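Local atomic coordinates of HD-GYP domain-containing protein (Bdellovibrio bacteriovorus, PDB entry 3TM8), a protein that is an unconventional HD-GYP protein with a di-iron site, probably related in function to cyclic-di-GMP phosphodiesterases. Residues S25-T30 against F124-N129; Q194-G199 against A278-S283; H203-H208 against Q238-K243; L212-P217 against A227-H232; I254-E259 against K267-K272. All coordinates share one frame; numbering follows the deposited sequence.

Contact 1: residues S25-T30 against F124-N129; sequences SIRVST and FENPEN
Arg27 and Glu125 make a surface salt bridge between the end of strand 23-27 and the last turn of helix 105-125. The two side chains reach toward each other from opposite directions. Their backbones stay well apart, with CA of Arg27 11.6 Å from CA of Glu125. Arg27 grips the carboxylate side-on. NE gives a hydrogen bond to Glu125 OE2 at 3.1 Å, and NH2 gives one to Glu125 OE1 at 2.9 Å. Both bonds are nearly straight. The carboxylate oxygens lie close to the guanidinium plane, but Arg27 meets them from above the carboxylate plane. The two planes are 56° apart. Strand 23-27 pairs with strand 74-78 in a small antiparallel sheet, so the bridge joins this sheet to the helix. Lys74 of the partner strand also pairs with Glu125 OE2. Glu122, one turn earlier on the helix, takes Arg27 NH2, and Asn118 takes NH1. Asn126, where the chain leaves the helix, turns its ND2 back to the Glu122 carbonyl.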
# COMPACT_ATOMS: atom_id res chain seq x y z
N SER A 25 -17.72 -12.07 1.33
CA SER A 25 -17.07 -10.81 1.00
C SER A 25 -15.80 -11.03 0.18
O SER A 25 -15.10 -12.04 0.31
CB SER A 25 -16.76 -10.01 2.27
OG SER A 25 -15.73 -10.60 3.01
N ILE A 26 -15.54 -10.06 -0.68
CA ILE A 26 -14.30 -9.98 -1.44
C ILE A 26 -13.77 -8.55 -1.31
O ILE A 26 -14.54 -7.62 -1.08
CB ILE A 26 -14.48 -10.37 -2.93
CG1 ILE A 26 -15.45 -9.42 -3.64
CG2 ILE A 26 -14.92 -11.83 -3.06
CD1 ILE A 26 -15.36 -9.50 -5.16
N ARG A 27 -12.46 -8.38 -1.44
CA ARG A 27 -11.88 -7.04 -1.41
C ARG A 27 -11.86 -6.47 -2.82
O ARG A 27 -11.46 -7.13 -3.77
CB ARG A 27 -10.49 -7.06 -0.78
CG ARG A 27 -10.53 -7.61 0.63
CD ARG A 27 -9.26 -7.31 1.43
NE ARG A 27 -9.35 -7.99 2.71
CZ ARG A 27 -9.01 -9.26 2.90
NH1 ARG A 27 -8.49 -9.96 1.89
NH2 ARG A 27 -9.16 -9.82 4.09
N VAL A 28 -12.29 -5.23 -2.95
CA VAL A 28 -12.48 -4.65 -4.26
C VAL A 28 -11.17 -4.51 -5.05
O VAL A 28 -11.19 -4.52 -6.28
CB VAL A 28 -13.24 -3.31 -4.17
CG1 VAL A 28 -13.28 -2.60 -5.51
CG2 VAL A 28 -14.66 -3.57 -3.65
N SER A 29 -10.04 -4.42 -4.35
CA SER A 29 -8.77 -4.29 -5.06
C SER A 29 -8.38 -5.55 -5.83
O SER A 29 -7.41 -5.53 -6.57
CB SER A 29 -7.65 -3.89 -4.10
OG SER A 29 -7.41 -4.92 -3.17
N THR A 30 -9.13 -6.64 -5.64
CA THR A 30 -8.90 -7.87 -6.41
C THR A 30 -9.63 -7.88 -7.76
O THR A 30 -9.50 -8.84 -8.51
CB THR A 30 -9.30 -9.14 -5.62
OG1 THR A 30 -10.71 -9.15 -5.39
CG2 THR A 30 -8.54 -9.24 -4.31
N PHE A 124 -3.99 -6.91 8.03
CA PHE A 124 -4.60 -5.95 8.96
C PHE A 124 -5.83 -6.56 9.64
O PHE A 124 -6.09 -6.31 10.82
CB PHE A 124 -5.04 -4.68 8.23
CG PHE A 124 -3.92 -3.80 7.73
CD1 PHE A 124 -2.59 -4.02 8.09
CD2 PHE A 124 -4.22 -2.73 6.90
CE1 PHE A 124 -1.59 -3.17 7.62
CE2 PHE A 124 -3.23 -1.89 6.43
CZ PHE A 124 -1.91 -2.11 6.78
N GLU A 125 -6.61 -7.34 8.90
CA GLU A 125 -7.86 -7.90 9.41
C GLU A 125 -7.60 -9.14 10.26
O GLU A 125 -8.39 -9.48 11.14
CB GLU A 125 -8.82 -8.22 8.26
CG GLU A 125 -9.35 -7.00 7.54
CD GLU A 125 -10.06 -7.34 6.24
OE1 GLU A 125 -10.65 -8.44 6.14
OE2 GLU A 125 -10.02 -6.52 5.30
N ASN A 126 -6.49 -9.81 9.99
CA ASN A 126 -6.16 -11.09 10.62
C ASN A 126 -4.71 -11.14 11.05
O ASN A 126 -3.94 -11.97 10.57
CB ASN A 126 -6.44 -12.24 9.64
CG ASN A 126 -7.84 -12.20 9.10
OD1 ASN A 126 -8.78 -12.63 9.76
ND2 ASN A 126 -7.99 -11.68 7.89
N PRO A 127 -4.32 -10.25 11.96
CA PRO A 127 -2.89 -10.11 12.27
C PRO A 127 -2.27 -11.34 12.94
O PRO A 127 -1.05 -11.49 12.92
CB PRO A 127 -2.85 -8.89 13.20
CG PRO A 127 -4.23 -8.80 13.78
CD PRO A 127 -5.14 -9.25 12.67
N GLU A 128 -3.09 -12.21 13.51
CA GLU A 128 -2.58 -13.41 14.16
C GLU A 128 -2.35 -14.55 13.17
O GLU A 128 -1.76 -15.57 13.53
CB GLU A 128 -3.55 -13.87 15.26
CG GLU A 128 -3.75 -12.86 16.38
CD GLU A 128 -2.74 -13.03 17.49
OE1 GLU A 128 -1.72 -13.72 17.28
OE2 GLU A 128 -2.97 -12.48 18.59
N ASN A 129 -2.80 -14.38 11.93
CA ASN A 129 -2.78 -15.46 10.96
C ASN A 129 -1.41 -15.62 10.31
O ASN A 129 -0.98 -14.80 9.50
CB ASN A 129 -3.87 -15.23 9.90
CG ASN A 129 -4.11 -16.44 9.01
OD1 ASN A 129 -3.18 -16.98 8.42
ND2 ASN A 129 -5.37 -16.83 8.88

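Contact 2: residues Q194-G199 against A278-S283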
# COMPACT_ATOMS: atom_id res chain seq x y z
N GLN A 194 13.03 -7.41 0.52
CA GLN A 194 11.76 -8.06 0.80
C GLN A 194 11.14 -7.51 2.09
O GLN A 194 9.96 -7.18 2.13
CB GLN A 194 11.93 -9.57 0.92
CG GLN A 194 10.66 -10.30 1.28
CD GLN A 194 10.89 -11.79 1.34
OE1 GLN A 194 11.97 -12.24 1.72
NE2 GLN A 194 9.90 -12.57 0.92
N LEU A 195 11.94 -7.42 3.14
CA LEU A 195 11.43 -6.96 4.43
C LEU A 195 11.09 -5.46 4.43
O LEU A 195 10.13 -5.05 5.08
CB LEU A 195 12.40 -7.31 5.56
CG LEU A 195 12.57 -8.81 5.80
CD1 LEU A 195 13.52 -9.07 6.95
CD2 LEU A 195 11.21 -9.48 6.04
N LEU A 196 11.87 -4.67 3.70
CA LEU A 196 11.59 -3.26 3.48
C LEU A 196 10.22 -3.10 2.82
O LEU A 196 9.40 -2.28 3.24
CB LEU A 196 12.68 -2.64 2.61
CG LEU A 196 12.42 -1.23 2.05
CD1 LEU A 196 12.36 -0.22 3.18
CD2 LEU A 196 13.48 -0.85 1.02
N THR A 197 9.99 -3.89 1.78
CA THR A 197 8.75 -3.83 1.03
C THR A 197 7.57 -4.24 1.91
O THR A 197 6.52 -3.57 1.94
CB THR A 197 8.84 -4.72 -0.22
OG1 THR A 197 9.91 -4.23 -1.05
CG2 THR A 197 7.54 -4.71 -1.01
N LEU A 198 7.74 -5.34 2.63
CA LEU A 198 6.69 -5.82 3.53
C LEU A 198 6.37 -4.80 4.63
O LEU A 198 5.19 -4.52 4.91
CB LEU A 198 7.10 -7.16 4.14
CG LEU A 198 6.11 -7.83 5.09
CD1 LEU A 198 4.75 -8.05 4.42
CD2 LEU A 198 6.70 -9.14 5.61
N GLY A 199 7.41 -4.26 5.26
CA GLY A 199 7.20 -3.26 6.29
C GLY A 199 6.53 -2.02 5.74
O GLY A 199 5.60 -1.48 6.36
N ALA A 278 13.83 1.65 8.30
CA ALA A 278 12.73 2.52 8.71
C ALA A 278 12.98 3.98 8.32
O ALA A 278 12.04 4.72 8.06
CB ALA A 278 12.46 2.40 10.21
N VAL A 279 14.25 4.40 8.28
CA VAL A 279 14.58 5.75 7.83
C VAL A 279 14.16 5.91 6.37
O VAL A 279 13.62 6.95 5.98
CB VAL A 279 16.09 6.06 8.00
CG1 VAL A 279 16.39 7.48 7.55
CG2 VAL A 279 16.50 5.84 9.45
N LEU A 280 14.41 4.87 5.57
CA LEU A 280 14.03 4.87 4.17
C LEU A 280 12.50 4.97 4.02
O LEU A 280 11.99 5.81 3.27
CB LEU A 280 14.58 3.61 3.51
CG LEU A 280 14.66 3.54 1.99
CD1 LEU A 280 15.63 2.46 1.53
CD2 LEU A 280 13.29 3.29 1.42
N VAL A 281 11.78 4.13 4.75
CA VAL A 281 10.32 4.16 4.69
C VAL A 281 9.78 5.50 5.18
O VAL A 281 8.80 6.02 4.63
CB VAL A 281 9.68 3.00 5.47
CG1 VAL A 281 8.16 3.13 5.47
CG2 VAL A 281 10.09 1.67 4.86
N SER A 282 10.40 6.07 6.21
CA SER A 282 9.99 7.37 6.71
C SER A 282 10.05 8.44 5.61
O SER A 282 9.12 9.24 5.45
CB SER A 282 10.81 7.80 7.92
OG SER A 282 10.43 9.10 8.33
N SER A 283 11.14 8.45 4.85
CA SER A 283 11.29 9.39 3.74
C SER A 283 10.25 9.16 2.64
O SER A 283 9.61 10.11 2.17
CB SER A 283 12.70 9.31 3.14
OG SER A 283 13.69 9.58 4.13
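Leu196 of helix 190-202 packs against Leu280 and Val281, two successive residues of helix 276-293. Its CB does not point straight at the other helix. With chi1 at 169°, CG lies opposite the backbone N, and the branched end is carried across the gap. Leu196 CD1 sits between Val281 CG2, at 3.4 Å, and Leu280 CD2, at 4.0 Å. The first is a close fit for two methyls. Leu196 CD2 meets Leu280 alone, with CD1 of that residue 4.0 Å from it. The Leu196 side chain runs past that of Val281 in the opposite direction, while it crosses that of Leu280 at about a right angle. The Leu280 contact belongs to one of two deposited conformers and is less certain in detail. Val281 offers CG2 to Leu196. Its CG1 branch packs near the CB of His257, a ligand of one iron ion. His203, a ligand of the other, is also about 4 Å from Val281, side chain to side chain. The helices belong to the helical HD domain. Helix 167-185 packs on the same residues, through Ala182 on Leu196 and Leu181 on Leu280. All three touching side chains are buried. The contact is wholly apolar, so shape and exclusion of water hold the helices here, next to two metal-binding histidines.

Contact 3: residues H203-H208 against Q238-K243. With FE (Fe (III) ion), chain D; FE (Fe (III) ion), chain E; PO4 (phosphate ion), chain C.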
# COMPACT_ATOMS: atom_id res chain seq x y z
N HIS A 203 2.99 -0.49 6.93
CA HIS A 203 3.52 0.50 7.86
C HIS A 203 2.45 1.21 8.68
O HIS A 203 2.68 1.53 9.85
CB HIS A 203 4.46 1.50 7.18
CG HIS A 203 3.77 2.59 6.42
ND1 HIS A 203 3.32 2.44 5.12
CD2 HIS A 203 3.46 3.86 6.78
CE1 HIS A 203 2.76 3.57 4.72
NE2 HIS A 203 2.84 4.45 5.70
N ASP A 204 1.28 1.45 8.08
CA ASP A 204 0.23 2.24 8.72
C ASP A 204 -0.85 1.39 9.37
O ASP A 204 -1.99 1.84 9.53
CB ASP A 204 -0.35 3.26 7.75
CG ASP A 204 0.40 4.59 7.80
OD1 ASP A 204 1.05 4.86 8.83
OD2 ASP A 204 0.33 5.36 6.80
N TYR A 205 -0.49 0.18 9.77
CA TYR A 205 -1.40 -0.68 10.51
C TYR A 205 -2.07 0.05 11.69
O TYR A 205 -3.24 -0.20 12.00
CB TYR A 205 -0.65 -1.92 11.00
CG TYR A 205 -1.48 -2.83 11.87
CD1 TYR A 205 -2.75 -3.25 11.46
CD2 TYR A 205 -1.01 -3.26 13.09
CE1 TYR A 205 -3.51 -4.10 12.27
CE2 TYR A 205 -1.75 -4.08 13.90
CZ TYR A 205 -3.00 -4.50 13.49
OH TYR A 205 -3.71 -5.32 14.32
N GLY A 206 -1.34 0.95 12.34
CA GLY A 206 -1.89 1.69 13.46
C GLY A 206 -3.11 2.53 13.13
O GLY A 206 -3.86 2.90 14.04
N HIS A 207 -3.29 2.87 11.86
CA HIS A 207 -4.45 3.65 11.44
C HIS A 207 -5.67 2.78 11.13
O HIS A 207 -6.73 3.31 10.83
CB HIS A 207 -4.18 4.48 10.17
CG HIS A 207 -3.23 5.63 10.35
ND1 HIS A 207 -3.36 6.57 11.35
CD2 HIS A 207 -2.20 6.04 9.58
CE1 HIS A 207 -2.41 7.48 11.21
NE2 HIS A 207 -1.70 7.19 10.14
N HIS A 208 -5.52 1.46 11.13
CA HIS A 208 -6.61 0.59 10.71
C HIS A 208 -7.81 0.79 11.63
O HIS A 208 -7.69 0.68 12.84
CB HIS A 208 -6.15 -0.87 10.72
CG HIS A 208 -7.19 -1.84 10.28
ND1 HIS A 208 -7.67 -1.90 8.98
CD2 HIS A 208 -7.80 -2.84 10.95
CE1 HIS A 208 -8.55 -2.88 8.88
NE2 HIS A 208 -8.64 -3.47 10.06
N GLN A 238 2.97 -1.91 19.02
CA GLN A 238 2.66 -2.63 20.24
C GLN A 238 1.77 -3.84 19.96
O GLN A 238 1.90 -4.88 20.60
CB GLN A 238 2.00 -1.70 21.27
CG GLN A 238 2.96 -0.73 21.92
CD GLN A 238 2.26 0.29 22.79
OE1 GLN A 238 1.04 0.44 22.73
NE2 GLN A 238 3.03 0.99 23.62
N LYS A 239 0.88 -3.70 18.98
CA LYS A 239 -0.04 -4.77 18.62
C LYS A 239 0.67 -5.97 18.00
O LYS A 239 0.23 -7.10 18.16
CB LYS A 239 -1.11 -4.26 17.67
CG LYS A 239 -2.06 -3.22 18.27
CD LYS A 239 -3.06 -2.76 17.22
CE LYS A 239 -3.94 -1.63 17.73
NZ LYS A 239 -4.78 -2.06 18.88
N VAL A 240 1.75 -5.73 17.27
CA VAL A 240 2.41 -6.82 16.55
C VAL A 240 3.75 -7.27 17.14
O VAL A 240 4.24 -8.33 16.77
CB VAL A 240 2.63 -6.49 15.06
CG1 VAL A 240 1.30 -6.25 14.36
CG2 VAL A 240 3.56 -5.29 14.91
N GLN A 241 4.32 -6.49 18.05
CA GLN A 241 5.71 -6.71 18.47
C GLN A 241 5.98 -8.05 19.15
O GLN A 241 7.13 -8.51 19.17
CB GLN A 241 6.22 -5.55 19.34
CG GLN A 241 5.49 -5.38 20.65
CD GLN A 241 5.99 -4.17 21.43
OE1 GLN A 241 6.95 -3.50 21.02
NE2 GLN A 241 5.35 -3.89 22.56
N ASP A 242 4.95 -8.68 19.70
CA ASP A 242 5.12 -9.96 20.39
C ASP A 242 4.61 -11.14 19.56
O ASP A 242 4.62 -12.27 20.02
CB ASP A 242 4.45 -9.93 21.76
CG ASP A 242 5.01 -8.85 22.67
OD1 ASP A 242 6.19 -8.97 23.07
OD2 ASP A 242 4.28 -7.89 22.98
N LYS A 243 4.18 -10.86 18.33
CA LYS A 243 3.73 -11.92 17.44
C LYS A 243 4.94 -12.60 16.81
O LYS A 243 5.71 -11.97 16.07
CB LYS A 243 2.78 -11.37 16.38
CG LYS A 243 1.42 -11.01 16.95
CD LYS A 243 0.49 -10.43 15.91
CE LYS A 243 -0.93 -10.35 16.44
NZ LYS A 243 -1.02 -9.64 17.74
FE FE D . 1.88 6.49 5.98
FE FE E . 2.18 6.60 9.38
P PO4 C . 0.74 8.91 7.67
O1 PO4 C . -0.40 9.89 7.73
O2 PO4 C . 0.84 8.23 6.33
O3 PO4 C . 2.09 9.65 7.82
O4 PO4 C . 0.65 7.95 8.84
O HOH W 1 2.95 6.71 7.62
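Tyr205 reaches from the loop after helix 190-202 to Lys239 and Val240 of the 238-243 segment. From CB, CG is set opposite the backbone N (chi1 176°), and this sends the ring toward that segment. CD2 meets Val240 CG1 at 4.0 Å. CE2, the next atom along, is 3.8 Å from Val240 CG1 and equally near Lys239 CB and CD. CZ and OH still face the same Lys239 CD, with OH 3.9 Å from it. The ring crosses the aliphatic part of Lys239 at about a right angle, and the lysine end then leads away. On the CD1 side the ring meets Phe124, and Pro127 packs near the hydroxyl. Lys243 N to Val240 O closes a type I turn; Lys243 NZ also hydrogen-bonds Lys239 O.

His203, Asp204 and His207 face the metal site. His203 NE2 binds one iron at 2.3 Å. The Asp204 carboxylate bridges the pair, with OD2 on that iron and OD1 on the other. Water 1 bridges them too, and so does a phosphate, probably from the crystallisation liquor, through O2 and O4. His207 NE2 donates to phosphate O4 at 2.8 Å. His170 and Asn285 complete the first iron. Tyr205 directly follows His203-Asp204, the His-Asp doublet that names the HD superfamily, and packs this loop on helix 223-240.

Contact 4: residues L212-P217 against A227-H232; sequences LNLNQP and ALWKKH. With FE (Fe (III) ion), chain E; PO4 (phosphate ion), chain C.
Leu212 and Trp229 both place CG opposite the backbone N, with chi1 at 180° and -177°. Leu212 CD2 is thereby brought to the indole edge, 3.7 Å from both Trp229 CB and Trp229 CD1. The two side chains cross obliquely. Leu228 CD2 packs on Leu212 CB at 4.0 Å. Leu214 CD2 adds a looser contact, 4.2 Å from Trp229 CD1. Leu212 and Leu214 pack the loop 212-217 on helix 223-240 beside the di-iron site of the HD domain. At the same edge, Trp229 NE1 donates in the ring plane to O1 of the bound phosphate at 3.0 Å, almost straight (176°). His232, one turn on, lays its CE1 over one face of the indole, toward the rim. Its ND1 donates to Trp229 O at 2.6 Å, in the carbonyl plane, which fixes the imidazole rotation. His232 NE2 binds, at 2.2 Å, the iron that also takes Asp204 OD1. In the loop, Asn213 OD1 accepts from Asn215 N in an Asx turn. Arg289 holds the carbonyls of Leu214 and Gln216 and also bonds the phosphate.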
# COMPACT_ATOMS: atom_id res chain seq x y z
N LEU A 212 -9.73 8.80 12.53
CA LEU A 212 -9.02 9.93 11.96
C LEU A 212 -9.20 10.01 10.45
O LEU A 212 -9.05 9.01 9.75
CB LEU A 212 -7.53 9.82 12.28
CG LEU A 212 -6.60 10.93 11.76
CD1 LEU A 212 -6.95 12.29 12.36
CD2 LEU A 212 -5.16 10.57 12.07
N ASN A 213 -9.51 11.20 9.94
CA ASN A 213 -9.46 11.46 8.51
C ASN A 213 -8.02 11.79 8.11
O ASN A 213 -7.50 12.84 8.46
CB ASN A 213 -10.38 12.62 8.13
CG ASN A 213 -10.30 12.99 6.66
OD1 ASN A 213 -9.72 12.28 5.85
ND2 ASN A 213 -10.91 14.12 6.30
N LEU A 214 -7.37 10.86 7.40
CA LEU A 214 -5.97 11.04 7.04
C LEU A 214 -5.78 12.06 5.93
O LEU A 214 -4.69 12.59 5.75
CB LEU A 214 -5.35 9.72 6.60
CG LEU A 214 -5.23 8.66 7.69
CD1 LEU A 214 -4.65 7.39 7.10
CD2 LEU A 214 -4.38 9.17 8.84
N ASN A 215 -6.85 12.31 5.19
CA ASN A 215 -6.79 13.17 4.02
C ASN A 215 -6.89 14.64 4.40
O ASN A 215 -7.80 15.36 3.97
CB ASN A 215 -7.90 12.76 3.05
CG ASN A 215 -7.78 13.43 1.69
OD1 ASN A 215 -8.79 13.82 1.09
ND2 ASN A 215 -6.56 13.56 1.20
N GLN A 216 -5.95 15.08 5.24
CA GLN A 216 -5.84 16.48 5.63
C GLN A 216 -4.39 16.74 6.02
O GLN A 216 -3.68 15.81 6.41
CB GLN A 216 -6.79 16.80 6.78
CG GLN A 216 -6.48 16.03 8.06
CD GLN A 216 -7.47 16.33 9.17
OE1 GLN A 216 -7.76 17.49 9.47
NE2 GLN A 216 -7.98 15.28 9.81
N PRO A 217 -3.93 17.99 5.90
CA PRO A 217 -2.54 18.28 6.29
C PRO A 217 -2.32 18.15 7.79
O PRO A 217 -3.15 18.63 8.57
CB PRO A 217 -2.34 19.74 5.84
CG PRO A 217 -3.41 19.97 4.80
CD PRO A 217 -4.58 19.15 5.27
N ALA A 227 -3.12 14.66 17.97
CA ALA A 227 -2.77 13.81 19.10
C ALA A 227 -3.08 12.36 18.76
O ALA A 227 -2.29 11.46 19.07
CB ALA A 227 -3.53 14.25 20.34
N LEU A 228 -4.22 12.13 18.13
CA LEU A 228 -4.59 10.78 17.72
C LEU A 228 -3.58 10.26 16.70
O LEU A 228 -3.08 9.15 16.82
CB LEU A 228 -6.01 10.77 17.15
CG LEU A 228 -6.58 9.42 16.72
CD1 LEU A 228 -6.52 8.40 17.85
CD2 LEU A 228 -8.01 9.60 16.22
N TRP A 229 -3.28 11.08 15.70
CA TRP A 229 -2.31 10.71 14.68
C TRP A 229 -0.96 10.28 15.29
O TRP A 229 -0.37 9.27 14.88
CB TRP A 229 -2.13 11.86 13.68
CG TRP A 229 -1.20 11.54 12.56
CD1 TRP A 229 -1.52 11.01 11.34
CD2 TRP A 229 0.22 11.71 12.56
NE1 TRP A 229 -0.39 10.86 10.58
CE2 TRP A 229 0.69 11.27 11.30
CE3 TRP A 229 1.14 12.19 13.50
CZ2 TRP A 229 2.04 11.30 10.96
CZ3 TRP A 229 2.48 12.22 13.16
CH2 TRP A 229 2.92 11.78 11.90
N LYS A 230 -0.47 11.02 16.28
CA LYS A 230 0.84 10.70 16.85
C LYS A 230 0.91 9.32 17.49
O LYS A 230 2.00 8.76 17.63
CB LYS A 230 1.28 11.77 17.86
CG LYS A 230 1.70 13.08 17.20
CD LYS A 230 2.12 14.12 18.23
CE LYS A 230 2.48 15.43 17.56
NZ LYS A 230 2.73 16.51 18.55
N LYS A 231 -0.23 8.78 17.89
CA LYS A 231 -0.26 7.46 18.53
C LYS A 231 -0.08 6.28 17.57
O LYS A 231 0.26 5.17 18.00
CB LYS A 231 -1.57 7.27 19.30
CG LYS A 231 -1.78 8.26 20.44
CD LYS A 231 -3.13 8.05 21.11
CE LYS A 231 -3.22 8.78 22.45
NZ LYS A 231 -3.09 10.26 22.33
N HIS A 232 -0.32 6.48 16.28
CA HIS A 232 -0.45 5.32 15.39
C HIS A 232 0.78 4.39 15.25
O HIS A 232 0.63 3.17 15.22
CB HIS A 232 -1.08 5.68 14.03
CG HIS A 232 -0.12 6.23 13.02
ND1 HIS A 232 0.20 7.57 12.97
CD2 HIS A 232 0.54 5.64 12.00
CE1 HIS A 232 1.05 7.77 11.97
NE2 HIS A 232 1.27 6.62 11.37
FE FE E . 2.18 6.60 9.38
P PO4 C . 0.74 8.91 7.67
O1 PO4 C . -0.40 9.89 7.73
O2 PO4 C . 0.84 8.23 6.33
O3 PO4 C . 2.09 9.65 7.82
O4 PO4 C . 0.65 7.95 8.84
O HOH W 1 2.95 6.71 7.62

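Contact 5: residues I254-E259 against K267-K272; sequences IGQHEE and KGLREK. With FE (Fe (III) ion), chain E.
A type I turn from Gln256 to Glu259 overlaps the last part of helix 248-256, and the loop 267-272 passes close to it, with CA of Glu259 5.9 Å from CA of Leu269. The Glu259 carboxylate is the main link. Its chain bends at chi2 (-45°), and the head sits against the loop backbone. OE2 accepts from Lys267 N at 2.8 Å, on the syn side. OE1 accepts from Leu269 N at 3.0 Å, on the anti side. Both donors lie somewhat out of the carboxylate plane. A buried carboxylate is thus gripped by two backbone N-H groups. Water 2 lies 2.7 Å from both Glu259 OE1 and Leu269 O and may link them. Leu269 CD1 packs 4.0 Å from both Gln256 CG and Glu259 CG. Gln256 crosses Leu269 at about a right angle, its OE1 accepting from Asp275 N. Lys267 CE lies 3.1 Å from Gly255 O. Just before Glu259 come His257 and Glu258, which bind one iron through NE2 and OE2. Asp204 and His232 also bind it. Glu259 joins the loop 267-272 to the turn that carries these two ligands of the HD-domain di-iron site.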
# COMPACT_ATOMS: atom_id res chain seq x y z
N ILE A 254 6.90 -0.50 11.20
CA ILE A 254 5.60 -0.09 11.70
C ILE A 254 5.73 0.95 12.83
O ILE A 254 5.04 1.97 12.84
CB ILE A 254 4.77 -1.32 12.15
CG1 ILE A 254 4.37 -2.13 10.93
CG2 ILE A 254 3.53 -0.88 12.93
CD1 ILE A 254 3.82 -3.50 11.25
N GLY A 255 6.66 0.70 13.75
CA GLY A 255 6.82 1.55 14.91
C GLY A 255 7.66 2.80 14.72
O GLY A 255 7.48 3.76 15.46
N GLN A 256 8.58 2.79 13.75
CA GLN A 256 9.56 3.87 13.64
C GLN A 256 9.39 4.76 12.41
O GLN A 256 10.17 5.69 12.21
CB GLN A 256 11.00 3.31 13.64
CG GLN A 256 11.37 2.50 14.86
CD GLN A 256 12.76 1.88 14.73
OE1 GLN A 256 13.45 2.10 13.74
NE2 GLN A 256 13.15 1.09 15.72
N HIS A 257 8.40 4.47 11.58
CA HIS A 257 8.34 5.13 10.28
C HIS A 257 7.95 6.61 10.34
O HIS A 257 8.03 7.29 9.32
CB HIS A 257 7.39 4.40 9.34
CG HIS A 257 5.94 4.61 9.70
ND1 HIS A 257 5.25 3.77 10.53
CD2 HIS A 257 5.08 5.60 9.37
CE1 HIS A 257 4.01 4.22 10.68
NE2 HIS A 257 3.89 5.33 9.99
N GLU A 258 7.49 7.09 11.50
CA GLU A 258 7.20 8.51 11.66
C GLU A 258 8.35 9.25 12.33
O GLU A 258 8.27 10.45 12.60
CB GLU A 258 5.91 8.74 12.45
CG GLU A 258 4.67 8.20 11.77
CD GLU A 258 4.34 8.86 10.44
OE1 GLU A 258 5.02 9.82 10.03
OE2 GLU A 258 3.38 8.40 9.80
N GLU A 259 9.44 8.54 12.61
CA GLU A 259 10.59 9.17 13.24
C GLU A 259 11.36 9.97 12.20
O GLU A 259 11.37 9.64 11.02
CB GLU A 259 11.48 8.12 13.91
CG GLU A 259 10.78 7.37 15.03
CD GLU A 259 9.99 8.30 15.96
OE1 GLU A 259 10.61 9.17 16.61
OE2 GLU A 259 8.75 8.14 16.05
N LYS A 267 8.23 9.06 18.69
CA LYS A 267 9.07 8.32 19.63
C LYS A 267 10.34 9.08 20.02
O LYS A 267 11.08 8.65 20.91
CB LYS A 267 9.46 6.95 19.06
CG LYS A 267 8.33 5.93 19.02
CD LYS A 267 8.82 4.60 18.44
CE LYS A 267 7.77 3.50 18.54
NZ LYS A 267 7.60 3.01 19.94
N GLY A 268 10.60 10.20 19.36
CA GLY A 268 11.77 11.02 19.63
C GLY A 268 13.09 10.39 19.23
O GLY A 268 14.14 10.75 19.76
N LEU A 269 13.06 9.45 18.29
CA LEU A 269 14.28 8.77 17.87
C LEU A 269 15.09 9.61 16.89
O LEU A 269 14.53 10.33 16.06
CB LEU A 269 13.94 7.41 17.23
CG LEU A 269 13.19 6.41 18.10
CD1 LEU A 269 13.08 5.08 17.37
CD2 LEU A 269 13.86 6.22 19.45
N ARG A 270 16.41 9.53 16.99
CA ARG A 270 17.28 10.13 15.99
C ARG A 270 17.78 9.05 15.04
O ARG A 270 17.61 7.86 15.32
CB ARG A 270 18.44 10.89 16.64
CG ARG A 270 17.98 12.07 17.47
CD ARG A 270 19.07 13.12 17.63
NE ARG A 270 18.50 14.42 17.96
CZ ARG A 270 18.93 15.58 17.45
NH1 ARG A 270 19.94 15.59 16.60
NH2 ARG A 270 18.35 16.71 17.81
N GLU A 271 18.39 9.45 13.93
CA GLU A 271 18.78 8.48 12.92
C GLU A 271 19.59 7.32 13.50
O GLU A 271 19.37 6.17 13.15
CB GLU A 271 19.52 9.15 11.76
CG GLU A 271 19.75 8.22 10.58
CD GLU A 271 20.26 8.93 9.35
OE1 GLU A 271 20.38 10.17 9.38
OE2 GLU A 271 20.54 8.25 8.34
N LYS A 272 20.52 7.64 14.40
CA LYS A 272 21.37 6.62 15.01
C LYS A 272 20.60 5.58 15.83
O LYS A 272 21.09 4.48 16.07
CB LYS A 272 22.43 7.28 15.90
CG LYS A 272 21.87 7.91 17.16
CD LYS A 272 22.96 8.49 18.06
CE LYS A 272 22.37 9.01 19.36
NZ LYS A 272 23.43 9.53 20.28
FE FE E . 2.18 6.60 9.38
O HOH W 2 12.08 11.23 15.54
O HOH W 1 2.95 6.71 7.62

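Contact 1 comes first in the chain and lies apart from the metals, where it joins the small N-terminal sheet to helix 105-125. It still touches contact 3, about 15 Å away between centres, through Phe124 and Pro127 on Tyr205. Contacts 2 to 5 all lie in the HD domain. The 194-199 and 278-283 segments enclose the other three along the chain. Contact 4 is nested within contact 3, and both use helix 223-240. Contact 5 follows, about 12 Å from contact 2 between centres. Contacts 3, 4 and 5 share one iron and water 1. The di-iron site is thus assembled from segments far apart in the sequence, and contact 2 packs helices beside it.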